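Local coordinates for nematode fatty acid retinoid binding protein (Necator americanus, PDB 4XCP) that probably binds fatty acids and retinoids in a helical fold, and here holds bound palmitic acid, at residues K49-F52 with P56-N59; E62-L67 with K77-H82. One frame throughout, in Å; residues are numbered along the deposited sequence.

Contact 1 of 2, residues K49-F52 with P56-N59; sequences KEVF and PYKN. With PLM (palmitic acid), chain C.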
ATOM      1  N   LYS A  49      -3.254 -10.077 -11.654  1.00 16.03           N
ATOM      2  CA  LYS A  49      -3.553  -9.289 -12.844  1.00 17.30           C
ATOM      3  C   LYS A  49      -4.938  -9.655 -13.410  1.00 21.89           C
ATOM      4  O   LYS A  49      -5.727  -8.753 -13.701  1.00 21.62           O
ATOM      5  CB  LYS A  49      -2.447  -9.485 -13.899  1.00 21.30           C
ATOM      6  CG  LYS A  49      -2.658  -8.695 -15.192  1.00 34.54           C
ATOM      7  CD  LYS A  49      -1.503  -8.896 -16.147  1.00 48.18           C
ATOM      8  CE  LYS A  49      -1.694  -8.162 -17.459  1.00 64.46           C
ATOM      9  NZ  LYS A  49      -1.584  -6.685 -17.308  1.00 71.27           N
ATOM     10  N   GLU A  50      -5.242 -10.963 -13.539  1.00 18.41           N
ATOM     11  CA  GLU A  50      -6.555 -11.424 -14.042  1.00 19.03           C
ATOM     12  C   GLU A  50      -7.705 -10.969 -13.126  1.00 22.87           C
ATOM     13  O   GLU A  50      -8.734 -10.526 -13.620  1.00 23.11           O
ATOM     14  CB  GLU A  50      -6.586 -12.958 -14.200  1.00 19.93           C
ATOM     15  CG  GLU A  50      -5.800 -13.436 -15.401  1.00 22.86           C
ATOM     16  CD  GLU A  50      -5.569 -14.929 -15.454  1.00 27.34           C
ATOM     17  OE1 GLU A  50      -5.817 -15.617 -14.442  1.00 17.97           O
ATOM     18  OE2 GLU A  50      -5.055 -15.400 -16.488  1.00 22.12           O
ATOM     19  N   VAL A  51      -7.531 -11.080 -11.796  1.00 19.04           N
ATOM     20  CA  VAL A  51      -8.547 -10.615 -10.846  1.00 19.25           C
ATOM     21  C   VAL A  51      -8.719  -9.083 -11.003  1.00 22.83           C
ATOM     22  O   VAL A  51      -9.837  -8.607 -11.112  1.00 22.26           O
ATOM     23  CB  VAL A  51      -8.245 -11.044  -9.376  1.00 22.01           C
ATOM     24  CG1 VAL A  51      -9.176 -10.332  -8.380  1.00 21.58           C
ATOM     25  CG2 VAL A  51      -8.377 -12.555  -9.226  1.00 21.45           C
ATOM     26  N   PHE A  52      -7.617  -8.330 -11.052  1.00 21.67           N
ATOM     27  CA  PHE A  52      -7.694  -6.881 -11.208  1.00 21.95           C
ATOM     28  C   PHE A  52      -8.441  -6.508 -12.507  1.00 26.40           C
ATOM     29  O   PHE A  52      -9.329  -5.650 -12.485  1.00 25.22           O
ATOM     30  CB  PHE A  52      -6.299  -6.210 -11.162  1.00 23.53           C
ATOM     31  CG  PHE A  52      -6.399  -4.717 -11.445  1.00 25.06           C
ATOM     32  CD1 PHE A  52      -6.762  -3.823 -10.437  1.00 28.12           C
ATOM     33  CD2 PHE A  52      -6.219  -4.222 -12.734  1.00 27.34           C
ATOM     34  CE1 PHE A  52      -6.907  -2.446 -10.711  1.00 28.93           C
ATOM     35  CE2 PHE A  52      -6.339  -2.844 -13.002  1.00 30.40           C
ATOM     36  CZ  PHE A  52      -6.687  -1.971 -11.986  1.00 27.89           C
ATOM     37  N   PRO A  56     -13.883  -3.491 -12.168  1.00 21.71           N
ATOM     38  CA  PRO A  56     -13.814  -3.063 -10.758  1.00 21.38           C
ATOM     39  C   PRO A  56     -14.798  -3.844  -9.890  1.00 24.63           C
ATOM     40  O   PRO A  56     -15.700  -4.511 -10.410  1.00 22.43           O
ATOM     41  CB  PRO A  56     -14.131  -1.556 -10.840  1.00 22.68           C
ATOM     42  CG  PRO A  56     -15.050  -1.457 -11.985  1.00 26.54           C
ATOM     43  CD  PRO A  56     -14.555  -2.465 -12.990  1.00 22.55           C
ATOM     44  N   TYR A  57     -14.594  -3.769  -8.572  1.00 23.28           N
ATOM     45  CA  TYR A  57     -15.389  -4.472  -7.569  1.00 23.29           C
ATOM     46  C   TYR A  57     -16.080  -3.479  -6.659  1.00 26.88           C
ATOM     47  O   TYR A  57     -15.698  -2.310  -6.639  1.00 25.75           O
ATOM     48  CB  TYR A  57     -14.470  -5.419  -6.757  1.00 22.41           C
ATOM     49  CG  TYR A  57     -13.854  -6.493  -7.621  1.00 22.40           C
ATOM     50  CD1 TYR A  57     -14.592  -7.602  -8.020  1.00 24.35           C
ATOM     51  CD2 TYR A  57     -12.547  -6.373  -8.091  1.00 22.17           C
ATOM     52  CE1 TYR A  57     -14.047  -8.571  -8.858  1.00 25.02           C
ATOM     53  CE2 TYR A  57     -11.980  -7.351  -8.906  1.00 21.76           C
ATOM     54  CZ  TYR A  57     -12.736  -8.443  -9.293  1.00 25.28           C
ATOM     55  OH  TYR A  57     -12.192  -9.392 -10.115  1.00 20.18           O
ATOM     56  N   LYS A  58     -17.058  -3.953  -5.870  1.00 24.58           N
ATOM     57  CA  LYS A  58     -17.795  -3.108  -4.921  1.00 25.25           C
ATOM     58  C   LYS A  58     -16.849  -2.572  -3.840  1.00 28.67           C
ATOM     59  O   LYS A  58     -16.920  -1.404  -3.470  1.00 28.74           O
ATOM     60  CB  LYS A  58     -18.949  -3.914  -4.280  1.00 28.67           C
ATOM     61  CG  LYS A  58     -19.769  -3.135  -3.242  1.00 35.40           C
ATOM     62  CD  LYS A  58     -20.728  -4.042  -2.482  1.00 39.22           C
ATOM     63  CE  LYS A  58     -21.301  -3.362  -1.252  1.00 44.82           C
ATOM     64  NZ  LYS A  58     -22.311  -2.319  -1.586  1.00 52.12           N
ATOM     65  N   ASN A  59     -15.935  -3.425  -3.368  1.00 24.68           N
ATOM     66  CA  ASN A  59     -15.004  -3.091  -2.291  1.00 23.36           C
ATOM     67  C   ASN A  59     -13.844  -4.088  -2.320  1.00 26.95           C
ATOM     68  O   ASN A  59     -13.836  -5.003  -3.151  1.00 25.32           O
ATOM     69  CB  ASN A  59     -15.761  -3.113  -0.921  1.00 21.94           C
ATOM     70  CG  ASN A  59     -16.625  -4.343  -0.654  1.00 32.68           C
ATOM     71  OD1 ASN A  59     -16.298  -5.469  -1.012  1.00 26.15           O
ATOM     72  ND2 ASN A  59     -17.738  -4.170   0.038  1.00 31.10           N
TER
HETATM   73  C1  PLM C 202     -12.799  -1.003   0.812  1.00 94.38           C
HETATM   74  O1  PLM C 202     -13.219  -2.136   0.870  1.00 94.90           O
HETATM   75  O2  PLM C 202     -12.992  -0.220  -0.215  1.00 93.36           O
HETATM   76  C2  PLM C 202     -12.006  -0.367   1.917  1.00 94.97           C
HETATM   77  C3  PLM C 202     -11.372  -1.354   2.892  1.00 95.27           C
HETATM   78  C4  PLM C 202     -10.376  -0.704   3.833  1.00 96.18           C
HETATM   79  C5  PLM C 202      -8.981  -0.534   3.249  1.00 97.01           C
HETATM   80  C6  PLM C 202      -8.155  -1.812   3.210  1.00 97.09           C
HETATM   81  C7  PLM C 202      -6.659  -1.570   3.083  1.00 96.01           C
HETATM   82  C8  PLM C 202      -5.821  -2.826   2.899  1.00 94.33           C
HETATM   83  C9  PLM C 202      -4.843  -2.763   1.740  1.00 93.28           C
HETATM   84  CA  PLM C 202      -4.099  -4.064   1.490  1.00 92.31           C
HETATM   85  CB  PLM C 202      -4.949  -5.185   0.891  1.00 90.99           C
HETATM   86  CC  PLM C 202      -5.398  -4.955  -0.545  1.00 89.01           C
HETATM   87  CD  PLM C 202      -5.910  -6.216  -1.210  1.00 86.60           C
HETATM   88  CE  PLM C 202      -6.375  -6.050  -2.657  1.00 84.38           C
HETATM   89  CF  PLM C 202      -5.820  -7.093  -3.634  1.00 83.06           C
HETATM   90  CG  PLM C 202      -6.879  -7.872  -4.377  1.00 81.30           C
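Tyr-57 reaches back from the loop to the end of helix 42-53 and meets Val-51. CB leaves the backbone toward helix 42-53. With chi1 at -63°, CG lies opposite the carbonyl carbon, and the ring is carried across to Val-51. Along the ring, CE2 comes within 4.1 Å of Val-51 CG1, a light apolar touch. The same CE2 is 3.3 Å from Val-51 O. Next, CZ lies 3.4 Å from Val-51 O and 4.1 Å from Val-51 CG1. At the tip, Tyr-57 OH donates a hydrogen bond to Val-51 O at 2.7 Å. The carbonyl oxygen sits at the edge of the ring, in its plane. The bond is bent at the acceptor: the C=O...OH angle is 131°, and the hydroxyl is tilted 23° from the carbonyl plane. Val-51 CG1 lies beside the hydroxyl, 3.6 Å from Tyr-57 OH. The two side chains cross at about a right angle, and Val-51 is buried. The hydroxyl thus joins the loop directly to the helix backbone. Tyr-57 also packs on Glu-62, Ser-63 and Ala-66 of helix 60-70. Further along, Asn-59 CB is 3.3 Å from O1 of palmitic acid. Asn-59 is the N-cap of helix 60-70, and its OD1 accepts a hydrogen bond from the backbone N of Glu-62. Thr-60 N hydrogen-bonds the fatty acid. This is a helix-loop-helix connection in which a tyrosine ties the loop to the first helix and an N-cap asparagine starts the second, beside the ligand carboxyl group.

Contact 2 of 2, residues E62-L67 with K77-H82; sequences ESIAAL and KVEKLH. With PLM (palmitic acid), chain C.
The His-82 ring has Ile-64 CD1 over one face. The methyl stands 3.4 Å above the ring plane, offset toward the rim, and its line to the centroid is 26° off the normal. This is a CH-pi contact, closest between Ile-64 CD1 and His-82 CG at 3.5 Å. Palmitic acid C6 approaches the ring obliquely, 3.5 Å from His-82 CE1, and ND1 is as near to C6 and C8. Glu-79 OE2 lies in the ring plane at the edge. His-82 NE2 is hydrogen-bonded to Glu-61 OE2, which would help fix the rotation of the ring and may favour a protonated imidazole. Ile-64 reaches the face because CG1 is anti to the carbonyl carbon (chi1 -62°) and the chain then runs extended to CD1. Its other branch, CG2, is 3.5 Å from Glu-79 OE1. The Glu-79 chain bends at its second torsion to bring the carboxylate there, and OE1 also forms a salt bridge with Lys-68. The two segments form an antiparallel helix pair, with axes 10.1 Å apart at closest approach and 156° between their directions. They belong to the consecutive helices 60-70 and 72-90 of the all-helical fold, and the pair lines part of the fatty acid site. Val-78 splits its two methyls between Ile-64 and Leu-67. Its CG1 touches Ile-64 CG1 at 3.8 Å and also faces the ligand. Its CG2 presses tightly on Leu-67 CD2 at 3.4 Å. Ser-63 OG lies near the terminal methyl CG of the fatty acid. Leu-67 also packs on Val-47, Leu-48 and Val-51 of helix 42-53.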
ATOM      1  N   GLU A  62     -14.687  -7.922  -1.775  1.00 22.40           N
ATOM      2  CA  GLU A  62     -15.229  -8.586  -2.981  1.00 21.80           C
ATOM      3  C   GLU A  62     -14.088  -8.980  -3.946  1.00 24.70           C
ATOM      4  O   GLU A  62     -14.123 -10.060  -4.552  1.00 23.51           O
ATOM      5  CB  GLU A  62     -16.252  -7.683  -3.672  1.00 23.05           C
ATOM      6  CG  GLU A  62     -17.114  -8.401  -4.684  1.00 34.65           C
ATOM      7  CD  GLU A  62     -18.173  -7.491  -5.269  1.00 55.45           C
ATOM      8  OE1 GLU A  62     -17.896  -6.875  -6.320  1.00 35.68           O
ATOM      9  OE2 GLU A  62     -19.245  -7.336  -4.641  1.00 54.72           O
ATOM     10  N   SER A  63     -13.066  -8.107  -4.049  1.00 20.99           N
ATOM     11  CA  SER A  63     -11.861  -8.340  -4.842  1.00 19.89           C
ATOM     12  C   SER A  63     -11.090  -9.565  -4.265  1.00 20.82           C
ATOM     13  O   SER A  63     -10.651 -10.426  -5.023  1.00 20.12           O
ATOM     14  CB  SER A  63     -10.980  -7.092  -4.820  1.00 22.92           C
ATOM     15  OG  SER A  63      -9.885  -7.286  -5.698  1.00 39.58           O
ATOM     16  N   ILE A  64     -10.972  -9.653  -2.923  1.00 17.37           N
ATOM     17  CA  ILE A  64     -10.310 -10.772  -2.214  1.00 16.86           C
ATOM     18  C   ILE A  64     -11.110 -12.087  -2.402  1.00 20.98           C
ATOM     19  O   ILE A  64     -10.522 -13.144  -2.650  1.00 20.70           O
ATOM     20  CB  ILE A  64     -10.068 -10.409  -0.716  1.00 19.78           C
ATOM     21  CG1 ILE A  64      -9.119  -9.190  -0.601  1.00 19.84           C
ATOM     22  CG2 ILE A  64      -9.529 -11.623   0.102  1.00 19.44           C
ATOM     23  CD1 ILE A  64      -8.972  -8.630   0.835  1.00 23.58           C
ATOM     24  N   ALA A  65     -12.450 -12.005  -2.333  1.00 17.55           N
ATOM     25  CA  ALA A  65     -13.324 -13.167  -2.554  1.00 17.33           C
ATOM     26  C   ALA A  65     -13.129 -13.722  -3.977  1.00 21.27           C
ATOM     27  O   ALA A  65     -13.025 -14.939  -4.137  1.00 21.81           O
ATOM     28  CB  ALA A  65     -14.791 -12.789  -2.305  1.00 18.39           C
ATOM     29  N   ALA A  66     -13.022 -12.838  -5.000  1.00 18.68           N
ATOM     30  CA  ALA A  66     -12.774 -13.246  -6.397  1.00 18.75           C
ATOM     31  C   ALA A  66     -11.386 -13.889  -6.499  1.00 22.40           C
ATOM     32  O   ALA A  66     -11.227 -14.905  -7.168  1.00 22.88           O
ATOM     33  CB  ALA A  66     -12.883 -12.045  -7.339  1.00 19.47           C
ATOM     34  N   LEU A  67     -10.396 -13.334  -5.773  1.00 17.65           N
ATOM     35  CA  LEU A  67      -9.048 -13.882  -5.732  1.00 17.22           C
ATOM     36  C   LEU A  67      -9.029 -15.304  -5.106  1.00 21.22           C
ATOM     37  O   LEU A  67      -8.409 -16.209  -5.666  1.00 20.28           O
ATOM     38  CB  LEU A  67      -8.083 -12.916  -4.988  1.00 16.85           C
ATOM     39  CG  LEU A  67      -6.642 -13.426  -4.801  1.00 20.66           C
ATOM     40  CD1 LEU A  67      -5.954 -13.694  -6.144  1.00 20.61           C
ATOM     41  CD2 LEU A  67      -5.838 -12.477  -3.978  1.00 18.97           C
ATOM     42  N   LYS A  77      -3.389 -15.379   1.660  1.00 18.26           N
ATOM     43  CA  LYS A  77      -2.220 -14.517   1.919  1.00 18.73           C
ATOM     44  C   LYS A  77      -2.635 -13.029   1.872  1.00 23.14           C
ATOM     45  O   LYS A  77      -2.253 -12.246   2.743  1.00 22.96           O
ATOM     46  CB  LYS A  77      -1.126 -14.765   0.869  1.00 20.07           C
ATOM     47  CG  LYS A  77      -0.400 -16.092   1.012  1.00 26.20           C
ATOM     48  CD  LYS A  77       0.409 -16.334  -0.239  1.00 32.95           C
ATOM     49  CE  LYS A  77       1.268 -17.572  -0.158  1.00 34.75           C
ATOM     50  NZ  LYS A  77       1.832 -17.885  -1.497  1.00 33.21           N
ATOM     51  N   VAL A  78      -3.419 -12.652   0.849  1.00 19.00           N
ATOM     52  CA  VAL A  78      -3.913 -11.282   0.682  1.00 18.27           C
ATOM     53  C   VAL A  78      -4.858 -10.923   1.840  1.00 22.53           C
ATOM     54  O   VAL A  78      -4.765  -9.829   2.397  1.00 21.73           O
ATOM     55  CB  VAL A  78      -4.575 -11.084  -0.710  1.00 20.61           C
ATOM     56  CG1 VAL A  78      -5.375  -9.768  -0.775  1.00 19.65           C
ATOM     57  CG2 VAL A  78      -3.527 -11.140  -1.827  1.00 19.37           C
ATOM     58  N   GLU A  79      -5.759 -11.854   2.192  1.00 19.47           N
ATOM     59  CA  GLU A  79      -6.737 -11.682   3.266  1.00 19.20           C
ATOM     60  C   GLU A  79      -6.051 -11.403   4.615  1.00 23.86           C
ATOM     61  O   GLU A  79      -6.517 -10.551   5.362  1.00 23.27           O
ATOM     62  CB  GLU A  79      -7.662 -12.916   3.338  1.00 20.50           C
ATOM     63  CG  GLU A  79      -8.728 -12.871   4.421  1.00 33.40           C
ATOM     64  CD  GLU A  79      -9.696 -11.710   4.311  1.00 58.29           C
ATOM     65  OE1 GLU A  79     -10.556 -11.744   3.402  1.00 67.86           O
ATOM     66  OE2 GLU A  79      -9.583 -10.760   5.119  1.00 52.42           O
ATOM     67  N   LYS A  80      -4.949 -12.116   4.910  1.00 23.11           N
ATOM     68  CA  LYS A  80      -4.189 -11.978   6.156  1.00 24.79           C
ATOM     69  C   LYS A  80      -3.608 -10.581   6.272  1.00 28.84           C
ATOM     70  O   LYS A  80      -3.800  -9.940   7.302  1.00 28.33           O
ATOM     71  CB  LYS A  80      -3.102 -13.053   6.272  1.00 28.45           C
ATOM     72  CG  LYS A  80      -2.424 -13.091   7.640  1.00 44.95           C
ATOM     73  CD  LYS A  80      -1.260 -14.060   7.670  1.00 54.13           C
ATOM     74  CE  LYS A  80      -0.529 -14.004   8.991  1.00 64.84           C
ATOM     75  NZ  LYS A  80       0.787 -14.696   8.918  1.00 74.78           N
ATOM     76  N   LEU A  81      -2.962 -10.084   5.203  1.00 26.69           N
ATOM     77  CA  LEU A  81      -2.440  -8.712   5.172  1.00 27.66           C
ATOM     78  C   LEU A  81      -3.564  -7.697   5.376  1.00 29.62           C
ATOM     79  O   LEU A  81      -3.426  -6.788   6.198  1.00 28.96           O
ATOM     80  CB  LEU A  81      -1.780  -8.401   3.829  1.00 28.25           C
ATOM     81  CG  LEU A  81      -0.391  -8.940   3.528  1.00 34.94           C
ATOM     82  CD1 LEU A  81       0.066  -8.365   2.224  1.00 35.49           C
ATOM     83  CD2 LEU A  81       0.624  -8.522   4.585  1.00 38.99           C
ATOM     84  N   HIS A  82      -4.663  -7.851   4.610  1.00 24.79           N
ATOM     85  CA  HIS A  82      -5.818  -6.959   4.633  1.00 24.85           C
ATOM     86  C   HIS A  82      -6.474  -6.866   6.001  1.00 27.84           C
ATOM     87  O   HIS A  82      -6.763  -5.757   6.434  1.00 26.00           O
ATOM     88  CB  HIS A  82      -6.836  -7.336   3.541  1.00 25.83           C
ATOM     89  CG  HIS A  82      -8.139  -6.593   3.616  1.00 30.34           C
ATOM     90  ND1 HIS A  82      -8.272  -5.315   3.110  1.00 32.72           N
ATOM     91  CD2 HIS A  82      -9.343  -7.001   4.082  1.00 33.24           C
ATOM     92  CE1 HIS A  82      -9.535  -4.976   3.309  1.00 32.51           C
ATOM     93  NE2 HIS A  82     -10.221  -5.962   3.873  1.00 33.32           N
TER
HETATM   94  C1  PLM C 202     -12.799  -1.003   0.812  1.00 94.38           C
HETATM   95  O1  PLM C 202     -13.219  -2.136   0.870  1.00 94.90           O
HETATM   96  O2  PLM C 202     -12.992  -0.220  -0.215  1.00 93.36           O
HETATM   97  C2  PLM C 202     -12.006  -0.367   1.917  1.00 94.97           C
HETATM   98  C3  PLM C 202     -11.372  -1.354   2.892  1.00 95.27           C
HETATM   99  C4  PLM C 202     -10.376  -0.704   3.833  1.00 96.18           C
HETATM  100  C5  PLM C 202      -8.981  -0.534   3.249  1.00 97.01           C
HETATM  101  C6  PLM C 202      -8.155  -1.812   3.210  1.00 97.09           C
HETATM  102  C7  PLM C 202      -6.659  -1.570   3.083  1.00 96.01           C
HETATM  103  C8  PLM C 202      -5.821  -2.826   2.899  1.00 94.33           C
HETATM  104  C9  PLM C 202      -4.843  -2.763   1.740  1.00 93.28           C
HETATM  105  CA  PLM C 202      -4.099  -4.064   1.490  1.00 92.31           C
HETATM  106  CB  PLM C 202      -4.949  -5.185   0.891  1.00 90.99           C
HETATM  107  CC  PLM C 202      -5.398  -4.955  -0.545  1.00 89.01           C
HETATM  108  CD  PLM C 202      -5.910  -6.216  -1.210  1.00 86.60           C
HETATM  109  CE  PLM C 202      -6.375  -6.050  -2.657  1.00 84.38           C
HETATM  110  CF  PLM C 202      -5.820  -7.093  -3.634  1.00 83.06           C
HETATM  111  CG  PLM C 202      -6.879  -7.872  -4.377  1.00 81.30           C

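How the contacts relate
The two contacts follow each other along the chain: contact 1 closes before contact 2 opens. Their centres are about 11 Å apart, on the same side of the chain's centre. Contact 1 joins helix 42-53 to the loop after it. Contact 2 joins the next two helices, 60-70 and 72-90. They touch each other through helix 60-70. Val-51 CG2 is 3.8 Å from Leu-67 CA, and Tyr-57 CD2 is 3.7 Å from Ser-63 OG. Both also touch the same palmitic acid. Contact 2 lines the fatty acid along its chain and at its methyl end, while contact 1 meets it at Asn-59, beside the carboxyl group.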